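Local coordinates for spindle assembly abnormal protein 6 (Caenorhabditis elegans, PDB 4G79) that forms the central scaffold of centrioles, ensuring their ninefold symmetry, and is required for centrosome biogenesis and duplication, at residues L9-P21 with I97-L111. Residues are numbered along the deposited sequence; the frame is centred on the assembly and turned at random. Where two conformers were deposited one is given.
Sequences LFDQTLIASLLQP and IQHLLCKNTEINIIL
Ser17 to Leu19 pair in parallel with Asn108 to Ile110, the axes of strands 9-21 and 106-111 crossing at -38°, and earlier in 9-21 the same strand runs over helix 97-102, its axis 10.1 Å from that of the helix at closest approach. This pairs strand 7-21 with strand 106-111, the two ends of the strand order, closing the sheet on itself in the SAS-6 N-terminal domain, an XRCC4-like beta-sandwich with alpha helices that links coiled-coil dimers into the central ring or spiral of the centriole. Four backbone bonds hold the pairing: Ser17 N to Ile107 O (2.8 Å), Ile109 N to Ser17 O, Leu19 N to Ile109 O and Leu111 N to Leu19 O, all nearly straight. Over the helix, Phe10 is the main side chain. A chi1 of -179° swings its ring away from the Phe10 backbone N and down onto the helix: Leu100 CD1 sits over one face in a CH-pi contact, 4.0 Å from the centroid, while Gln12 CG lies over the rim of the opposite face. Leu101 CD2 approaches obliquely, 3.8 Å from Phe10 CE2, and Ile97 CG1 packs against Phe10 CB. Shrinking Phe10 to an alanine would probably leave Leu100 CD1 without its ring face and open a gap between strand and helix. Leu14 CD1 meets Ile107 CD1 at 3.6 Å. Further along, Ala16 CB rests on Ile109 CD1; on the face carrying Ser17 and Asn108, Leu19 CD1 lies against Ile110 CG1. Where the strands splay apart, a water bridges them, donating to Ile15 O at 2.7 Å and accepting from Ile107 N at 3.0 Å.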
ATOM      1  N   LEU A   9      -9.175  23.870  -6.444  1.00 35.35           N
ATOM      2  CA  LEU A   9      -7.779  23.551  -6.160  1.00 33.47           C
ATOM      3  C   LEU A   9      -7.136  22.819  -7.308  1.00 36.49           C
ATOM      4  O   LEU A   9      -5.937  22.934  -7.510  1.00 36.94           O
ATOM      5  CB  LEU A   9      -7.641  22.711  -4.880  1.00 32.63           C
ATOM      6  CG  LEU A   9      -8.191  23.300  -3.556  1.00 36.21           C
ATOM      7  CD1 LEU A   9      -8.121  22.249  -2.466  1.00 35.72           C
ATOM      8  CD2 LEU A   9      -7.398  24.522  -3.102  1.00 37.25           C
ATOM      9  N   PHE A  10      -7.939  22.077  -8.081  1.00 32.76           N
ATOM     10  CA  PHE A  10      -7.478  21.261  -9.187  1.00 30.71           C
ATOM     11  C   PHE A  10      -8.637  21.015 -10.121  1.00 35.23           C
ATOM     12  O   PHE A  10      -9.746  20.740  -9.663  1.00 31.98           O
ATOM     13  CB  PHE A  10      -6.922  19.925  -8.634  1.00 29.63           C
ATOM     14  CG  PHE A  10      -6.365  18.945  -9.656  1.00 29.21           C
ATOM     15  CD1 PHE A  10      -7.192  18.018 -10.276  1.00 31.80           C
ATOM     16  CD2 PHE A  10      -4.998  18.870  -9.899  1.00 31.93           C
ATOM     17  CE1 PHE A  10      -6.679  17.093 -11.199  1.00 32.11           C
ATOM     18  CE2 PHE A  10      -4.472  17.907 -10.785  1.00 35.06           C
ATOM     19  CZ  PHE A  10      -5.320  17.029 -11.433  1.00 32.38           C
ATOM     20  N   ASP A  11      -8.379  21.114 -11.430  1.00 35.66           N
ATOM     21  CA  ASP A  11      -9.369  20.845 -12.476  1.00 37.07           C
ATOM     22  C   ASP A  11      -8.637  20.390 -13.714  1.00 42.14           C
ATOM     23  O   ASP A  11      -8.144  21.215 -14.473  1.00 42.94           O
ATOM     24  CB  ASP A  11     -10.234  22.082 -12.766  1.00 41.49           C
ATOM     25  CG  ASP A  11     -11.440  21.828 -13.657  1.00 51.93           C
ATOM     26  OD1 ASP A  11     -11.459  20.790 -14.353  1.00 50.90           O
ATOM     27  OD2 ASP A  11     -12.375  22.645 -13.626  1.00 62.61           O
ATOM     28  N   GLN A  12      -8.515  19.073 -13.900  1.00 39.03           N
ATOM     29  CA  GLN A  12      -7.818  18.554 -15.070  1.00 39.39           C
ATOM     30  C   GLN A  12      -8.506  17.356 -15.653  1.00 39.49           C
ATOM     31  O   GLN A  12      -9.118  16.585 -14.926  1.00 36.88           O
ATOM     32  CB  GLN A  12      -6.383  18.123 -14.699  1.00 40.42           C
ATOM     33  CG  GLN A  12      -5.500  19.200 -14.054  1.00 48.04           C
ATOM     34  CD  GLN A  12      -4.927  20.182 -15.029  1.00 68.14           C
ATOM     35  OE1 GLN A  12      -4.829  19.924 -16.236  1.00 65.33           O
ATOM     36  NE2 GLN A  12      -4.504  21.327 -14.510  1.00 58.26           N
ATOM     37  N   THR A  13      -8.332  17.158 -16.966  1.00 38.28           N
ATOM     38  CA  THR A  13      -8.750  15.960 -17.649  1.00 37.83           C
ATOM     39  C   THR A  13      -7.584  14.989 -17.521  1.00 41.82           C
ATOM     40  O   THR A  13      -6.441  15.335 -17.846  1.00 43.76           O
ATOM     41  CB  THR A  13      -9.142  16.255 -19.103  1.00 44.53           C
ATOM     42  OG1 THR A  13     -10.277  17.127 -19.098  1.00 46.20           O
ATOM     43  CG2 THR A  13      -9.465  14.984 -19.861  1.00 44.51           C
ATOM     44  N   LEU A  14      -7.858  13.792 -17.021  1.00 35.40           N
ATOM     45  CA  LEU A  14      -6.838  12.783 -16.832  1.00 35.28           C
ATOM     46  C   LEU A  14      -7.255  11.505 -17.509  1.00 37.41           C
ATOM     47  O   LEU A  14      -8.448  11.328 -17.759  1.00 36.66           O
ATOM     48  CB  LEU A  14      -6.656  12.513 -15.318  1.00 34.36           C
ATOM     49  CG  LEU A  14      -6.234  13.699 -14.415  1.00 39.20           C
ATOM     50  CD1 LEU A  14      -6.402  13.350 -12.943  1.00 39.34           C
ATOM     51  CD2 LEU A  14      -4.804  14.149 -14.724  1.00 42.43           C
ATOM     52  N   ILE A  15      -6.292  10.597 -17.760  1.00 34.81           N
ATOM     53  CA  ILE A  15      -6.579   9.280 -18.316  1.00 35.48           C
ATOM     54  C   ILE A  15      -6.772   8.348 -17.146  1.00 36.80           C
ATOM     55  O   ILE A  15      -5.925   8.310 -16.265  1.00 38.74           O
ATOM     56  CB  ILE A  15      -5.466   8.751 -19.298  1.00 41.28           C
ATOM     57  CG1 ILE A  15      -5.080   9.744 -20.432  1.00 45.01           C
ATOM     58  CG2 ILE A  15      -5.774   7.352 -19.832  1.00 41.58           C
ATOM     59  CD1 ILE A  15      -6.142  10.458 -21.152  1.00 50.74           C
ATOM     60  N   ALA A  16      -7.856   7.586 -17.131  1.00 30.93           N
ATOM     61  CA  ALA A  16      -8.146   6.603 -16.093  1.00 29.92           C
ATOM     62  C   ALA A  16      -8.501   5.250 -16.668  1.00 37.41           C
ATOM     63  O   ALA A  16      -8.971   5.165 -17.811  1.00 36.70           O
ATOM     64  CB  ALA A  16      -9.299   7.085 -15.238  1.00 30.41           C
ATOM     65  N   SER A  17      -8.349   4.188 -15.867  1.00 34.15           N
ATOM     66  CA  SER A  17      -8.836   2.881 -16.299  1.00 35.19           C
ATOM     67  C   SER A  17     -10.221   2.730 -15.698  1.00 39.71           C
ATOM     68  O   SER A  17     -10.383   2.852 -14.485  1.00 37.54           O
ATOM     69  CB  SER A  17      -7.912   1.745 -15.865  1.00 39.94           C
ATOM     70  OG  SER A  17      -6.714   1.733 -16.628  1.00 46.48           O
ATOM     71  N   LEU A  18     -11.227   2.523 -16.532  1.00 37.01           N
ATOM     72  CA  LEU A  18     -12.582   2.355 -16.018  1.00 38.68           C
ATOM     73  C   LEU A  18     -12.953   0.890 -16.071  1.00 45.62           C
ATOM     74  O   LEU A  18     -12.897   0.265 -17.148  1.00 45.59           O
ATOM     75  CB  LEU A  18     -13.585   3.227 -16.796  1.00 39.59           C
ATOM     76  CG  LEU A  18     -15.089   3.109 -16.425  1.00 44.92           C
ATOM     77  CD1 LEU A  18     -15.376   3.642 -15.047  1.00 44.17           C
ATOM     78  CD2 LEU A  18     -15.959   3.877 -17.420  1.00 45.07           C
ATOM     79  N   LEU A  19     -13.306   0.339 -14.909  1.00 43.00           N
ATOM     80  CA  LEU A  19     -13.736  -1.053 -14.789  1.00 46.40           C
ATOM     81  C   LEU A  19     -15.213  -1.063 -14.464  1.00 50.65           C
ATOM     82  O   LEU A  19     -15.644  -0.359 -13.552  1.00 47.91           O
ATOM     83  CB  LEU A  19     -12.940  -1.825 -13.713  1.00 47.85           C
ATOM     84  CG  LEU A  19     -11.419  -1.566 -13.596  1.00 52.82           C
ATOM     85  CD1 LEU A  19     -10.856  -2.210 -12.353  1.00 53.66           C
ATOM     86  CD2 LEU A  19     -10.670  -2.068 -14.814  1.00 56.88           C
ATOM     87  N   GLN A  20     -16.006  -1.800 -15.245  1.00 49.19           N
ATOM     88  CA  GLN A  20     -17.436  -1.862 -14.986  1.00 51.39           C
ATOM     89  C   GLN A  20     -17.957  -3.276 -15.310  1.00 60.49           C
ATOM     90  O   GLN A  20     -17.426  -3.914 -16.223  1.00 58.80           O
ATOM     91  CB  GLN A  20     -18.192  -0.760 -15.772  1.00 53.15           C
ATOM     92  CG  GLN A  20     -18.245  -0.968 -17.294  1.00 68.88           C
ATOM     93  CD  GLN A  20     -18.774   0.220 -18.060  1.00 81.43           C
ATOM     94  OE1 GLN A  20     -18.047   0.860 -18.840  1.00 72.76           O
ATOM     95  NE2 GLN A  20     -20.061   0.508 -17.900  1.00 69.55           N
ATOM     96  N   PRO A  21     -18.971  -3.795 -14.572  1.00 62.70           N
ATOM     97  CA  PRO A  21     -19.489  -5.143 -14.885  1.00 66.01           C
ATOM     98  C   PRO A  21     -20.139  -5.222 -16.269  1.00 72.55           C
ATOM     99  O   PRO A  21     -20.538  -4.194 -16.827  1.00 72.00           O
ATOM    100  CB  PRO A  21     -20.523  -5.395 -13.782  1.00 69.72           C
ATOM    101  CG  PRO A  21     -20.936  -4.045 -13.335  1.00 72.99           C
ATOM    102  CD  PRO A  21     -19.696  -3.196 -13.431  1.00 64.96           C
ATOM    103  N   ILE A  97      -2.220  16.964  -5.125  1.00 30.12           N
ATOM    104  CA  ILE A  97      -2.224  17.763  -6.358  1.00 29.39           C
ATOM    105  C   ILE A  97      -0.803  17.787  -6.920  1.00 33.81           C
ATOM    106  O   ILE A  97      -0.641  17.626  -8.126  1.00 33.59           O
ATOM    107  CB  ILE A  97      -2.847  19.162  -6.109  1.00 32.71           C
ATOM    108  CG1 ILE A  97      -4.375  18.987  -5.978  1.00 31.18           C
ATOM    109  CG2 ILE A  97      -2.507  20.159  -7.221  1.00 34.48           C
ATOM    110  CD1 ILE A  97      -5.133  20.127  -5.263  1.00 34.91           C
ATOM    111  N   GLN A  98       0.212  17.954  -6.054  1.00 33.40           N
ATOM    112  CA  GLN A  98       1.608  17.937  -6.506  0.50 34.97           C
ATOM    113  C   GLN A  98       1.901  16.586  -7.166  1.00 39.84           C
ATOM    114  O   GLN A  98       2.476  16.553  -8.247  1.00 40.48           O
ATOM    115  CB  GLN A  98       2.579  18.222  -5.347  0.50 37.29           C
ATOM    116  CG  GLN A  98       3.973  18.630  -5.826  0.50 54.22           C
ATOM    117  CD  GLN A  98       5.035  18.552  -4.760  0.50 70.25           C
ATOM    118  OE1 GLN A  98       4.835  18.943  -3.604  0.50 68.37           O
ATOM    119  NE2 GLN A  98       6.217  18.099  -5.147  0.50 61.09           N
ATOM    120  N   HIS A  99       1.431  15.467  -6.558  1.00 36.23           N
ATOM    121  CA  HIS A  99       1.618  14.125  -7.127  1.00 37.28           C
ATOM    122  C   HIS A  99       0.970  14.021  -8.517  1.00 38.09           C
ATOM    123  O   HIS A  99       1.622  13.572  -9.456  1.00 39.48           O
ATOM    124  CB  HIS A  99       1.047  13.033  -6.186  1.00 38.51           C
ATOM    125  CG  HIS A  99       1.152  11.665  -6.783  1.00 42.86           C
ATOM    126  ND1 HIS A  99       2.260  10.868  -6.556  1.00 45.98           N
ATOM    127  CD2 HIS A  99       0.318  11.030  -7.643  1.00 45.52           C
ATOM    128  CE1 HIS A  99       2.071   9.776  -7.274  1.00 45.82           C
ATOM    129  NE2 HIS A  99       0.909   9.821  -7.944  1.00 45.90           N
ATOM    130  N   LEU A 100      -0.313  14.434  -8.649  1.00 32.39           N
ATOM    131  CA  LEU A 100      -1.093  14.372  -9.894  1.00 31.52           C
ATOM    132  C   LEU A 100      -0.485  15.179 -11.021  1.00 40.83           C
ATOM    133  O   LEU A 100      -0.699  14.845 -12.189  1.00 42.19           O
ATOM    134  CB  LEU A 100      -2.532  14.857  -9.688  1.00 29.96           C
ATOM    135  CG  LEU A 100      -3.441  13.985  -8.850  1.00 33.44           C
ATOM    136  CD1 LEU A 100      -4.695  14.742  -8.481  1.00 33.45           C
ATOM    137  CD2 LEU A 100      -3.786  12.648  -9.577  1.00 35.12           C
ATOM    138  N   LEU A 101       0.221  16.264 -10.690  1.00 40.37           N
ATOM    139  CA  LEU A 101       0.811  17.110 -11.715  1.00 42.69           C
ATOM    140  C   LEU A 101       2.270  16.759 -11.986  1.00 48.35           C
ATOM    141  O   LEU A 101       2.780  17.117 -13.051  1.00 51.02           O
ATOM    142  CB  LEU A 101       0.695  18.598 -11.327  1.00 43.82           C
ATOM    143  CG  LEU A 101      -0.733  19.165 -11.220  1.00 47.76           C
ATOM    144  CD1 LEU A 101      -0.728  20.516 -10.537  1.00 48.74           C
ATOM    145  CD2 LEU A 101      -1.396  19.270 -12.588  1.00 50.94           C
ATOM    146  N   CYS A 102       2.930  16.043 -11.056  1.00 43.71           N
ATOM    147  CA  CYS A 102       4.359  15.732 -11.159  1.00 44.64           C
ATOM    148  C   CYS A 102       4.675  14.287 -11.544  1.00 52.05           C
ATOM    149  O   CYS A 102       5.817  14.031 -11.943  1.00 54.33           O
ATOM    150  CB  CYS A 102       5.051  16.074  -9.844  1.00 44.28           C
ATOM    151  SG  CYS A 102       4.851  17.802  -9.323  1.00 49.09           S
ATOM    152  N   LYS A 103       3.843  13.337 -11.084  0.50 49.89           N
ATOM    153  CA  LYS A 103       4.150  11.913 -11.210  0.50 50.30           C
ATOM    154  C   LYS A 103       3.261  11.209 -12.201  0.50 55.11           C
ATOM    155  O   LYS A 103       2.078  11.533 -12.325  0.50 55.22           O
ATOM    156  CB  LYS A 103       4.048  11.211  -9.843  0.50 51.80           C
ATOM    157  CG  LYS A 103       4.836  11.867  -8.707  0.50 59.84           C
ATOM    158  CD  LYS A 103       6.310  11.497  -8.727  0.50 73.78           C
ATOM    159  CE  LYS A 103       7.031  12.012  -7.511  0.50 87.09           C
ATOM    160  NZ  LYS A 103       8.440  11.538  -7.471  0.50 99.10           N
ATOM    161  N   ASN A 104       3.838  10.205 -12.884  0.50 52.55           N
ATOM    162  CA  ASN A 104       3.177   9.388 -13.898  0.50 51.93           C
ATOM    163  C   ASN A 104       2.273   8.346 -13.218  0.50 50.84           C
ATOM    164  O   ASN A 104       2.422   7.138 -13.440  0.50 51.82           O
ATOM    165  CB  ASN A 104       4.228   8.731 -14.819  0.50 56.76           C
ATOM    166  CG  ASN A 104       4.108   9.097 -16.286  0.50 87.00           C
ATOM    167  OD1 ASN A 104       3.320   9.963 -16.692  0.50 83.46           O
ATOM    168  ND2 ASN A 104       4.899   8.439 -17.121  0.50 81.26           N
ATOM    169  N   THR A 105       1.319   8.846 -12.401  0.50 40.97           N
ATOM    170  CA  THR A 105       0.329   8.100 -11.628  0.50 37.52           C
ATOM    171  C   THR A 105      -0.658   7.311 -12.496  0.50 37.73           C
ATOM    172  O   THR A 105      -0.740   7.531 -13.704  0.50 38.09           O
ATOM    173  CB  THR A 105      -0.453   9.044 -10.701  0.50 42.15           C
ATOM    174  OG1 THR A 105      -1.191   8.238  -9.820  0.50 44.21           O
ATOM    175  CG2 THR A 105      -1.438   9.947 -11.426  0.50 39.01           C
ATOM    176  N   GLU A 106      -1.448   6.427 -11.841  0.50 30.76           N
ATOM    177  CA  GLU A 106      -2.470   5.594 -12.474  0.50 30.73           C
ATOM    178  C   GLU A 106      -3.757   5.688 -11.676  0.50 33.02           C
ATOM    179  O   GLU A 106      -3.732   5.556 -10.448  0.50 31.47           O
ATOM    180  CB  GLU A 106      -2.028   4.121 -12.588  0.50 32.32           C
ATOM    181  CG  GLU A 106      -0.652   3.890 -13.197  0.50 40.70           C
ATOM    182  CD  GLU A 106       0.447   3.815 -12.154  0.50 49.98           C
ATOM    183  OE1 GLU A 106       0.389   2.903 -11.300  0.50 33.65           O
ATOM    184  OE2 GLU A 106       1.335   4.697 -12.152  0.50 48.20           O
ATOM    185  N   ILE A 107      -4.880   5.919 -12.370  1.00 29.19           N
ATOM    186  CA  ILE A 107      -6.188   5.990 -11.724  1.00 29.32           C
ATOM    187  C   ILE A 107      -7.065   4.835 -12.163  1.00 33.99           C
ATOM    188  O   ILE A 107      -7.220   4.581 -13.374  1.00 34.67           O
ATOM    189  CB  ILE A 107      -6.882   7.361 -12.008  1.00 31.08           C
ATOM    190  CG1 ILE A 107      -6.129   8.539 -11.326  1.00 30.17           C
ATOM    191  CG2 ILE A 107      -8.369   7.363 -11.540  1.00 31.78           C
ATOM    192  CD1 ILE A 107      -6.536   9.881 -11.889  1.00 39.23           C
ATOM    193  N   ASN A 108      -7.710   4.180 -11.201  1.00 30.40           N
ATOM    194  CA  ASN A 108      -8.756   3.195 -11.519  1.00 31.57           C
ATOM    195  C   ASN A 108     -10.054   3.702 -10.990  1.00 36.46           C
ATOM    196  O   ASN A 108     -10.106   4.189  -9.851  1.00 34.85           O
ATOM    197  CB  ASN A 108      -8.536   1.803 -10.919  1.00 35.71           C
ATOM    198  CG  ASN A 108      -7.448   0.967 -11.507  1.00 56.79           C
ATOM    199  OD1 ASN A 108      -6.909   1.254 -12.572  1.00 45.58           O
ATOM    200  ND2 ASN A 108      -7.099  -0.088 -10.789  1.00 55.12           N
ATOM    201  N   ILE A 109     -11.108   3.565 -11.788  1.00 32.28           N
ATOM    202  CA  ILE A 109     -12.469   3.912 -11.361  1.00 33.82           C
ATOM    203  C   ILE A 109     -13.281   2.633 -11.529  1.00 39.47           C
ATOM    204  O   ILE A 109     -13.297   2.050 -12.620  1.00 39.50           O
ATOM    205  CB  ILE A 109     -13.056   5.129 -12.131  1.00 37.10           C
ATOM    206  CG1 ILE A 109     -12.241   6.419 -11.852  1.00 36.99           C
ATOM    207  CG2 ILE A 109     -14.535   5.334 -11.786  1.00 37.80           C
ATOM    208  CD1 ILE A 109     -12.286   7.409 -13.030  1.00 43.87           C
ATOM    209  N   ILE A 110     -13.831   2.126 -10.429  1.00 37.54           N
ATOM    210  CA  ILE A 110     -14.606   0.897 -10.467  1.00 39.02           C
ATOM    211  C   ILE A 110     -16.040   1.342 -10.324  1.00 44.37           C
ATOM    212  O   ILE A 110     -16.426   1.840  -9.274  1.00 41.78           O
ATOM    213  CB  ILE A 110     -14.145  -0.127  -9.399  1.00 42.97           C
ATOM    214  CG1 ILE A 110     -12.647  -0.483  -9.570  1.00 42.52           C
ATOM    215  CG2 ILE A 110     -15.012  -1.383  -9.406  1.00 45.51           C
ATOM    216  CD1 ILE A 110     -11.876  -0.117  -8.455  1.00 54.14           C
ATOM    217  N   LEU A 111     -16.788   1.242 -11.426  1.00 43.71           N
ATOM    218  CA  LEU A 111     -18.161   1.682 -11.553  1.00 45.14           C
ATOM    219  C   LEU A 111     -19.141   0.635 -11.087  1.00 53.44           C
ATOM    220  O   LEU A 111     -19.091  -0.513 -11.532  1.00 54.49           O
ATOM    221  CB  LEU A 111     -18.425   2.029 -13.033  1.00 45.53           C
ATOM    222  CG  LEU A 111     -19.643   2.871 -13.359  1.00 52.42           C
ATOM    223  CD1 LEU A 111     -19.545   4.222 -12.725  1.00 51.24           C
ATOM    224  CD2 LEU A 111     -19.781   3.036 -14.856  1.00 55.70           C
TER
HETATM  225  O   HOH W   1      -4.569   6.154 -15.338  1.00 33.75           O
HETATM  226  O   HOH W   2      -4.777   3.524 -15.235  1.00 55.36           O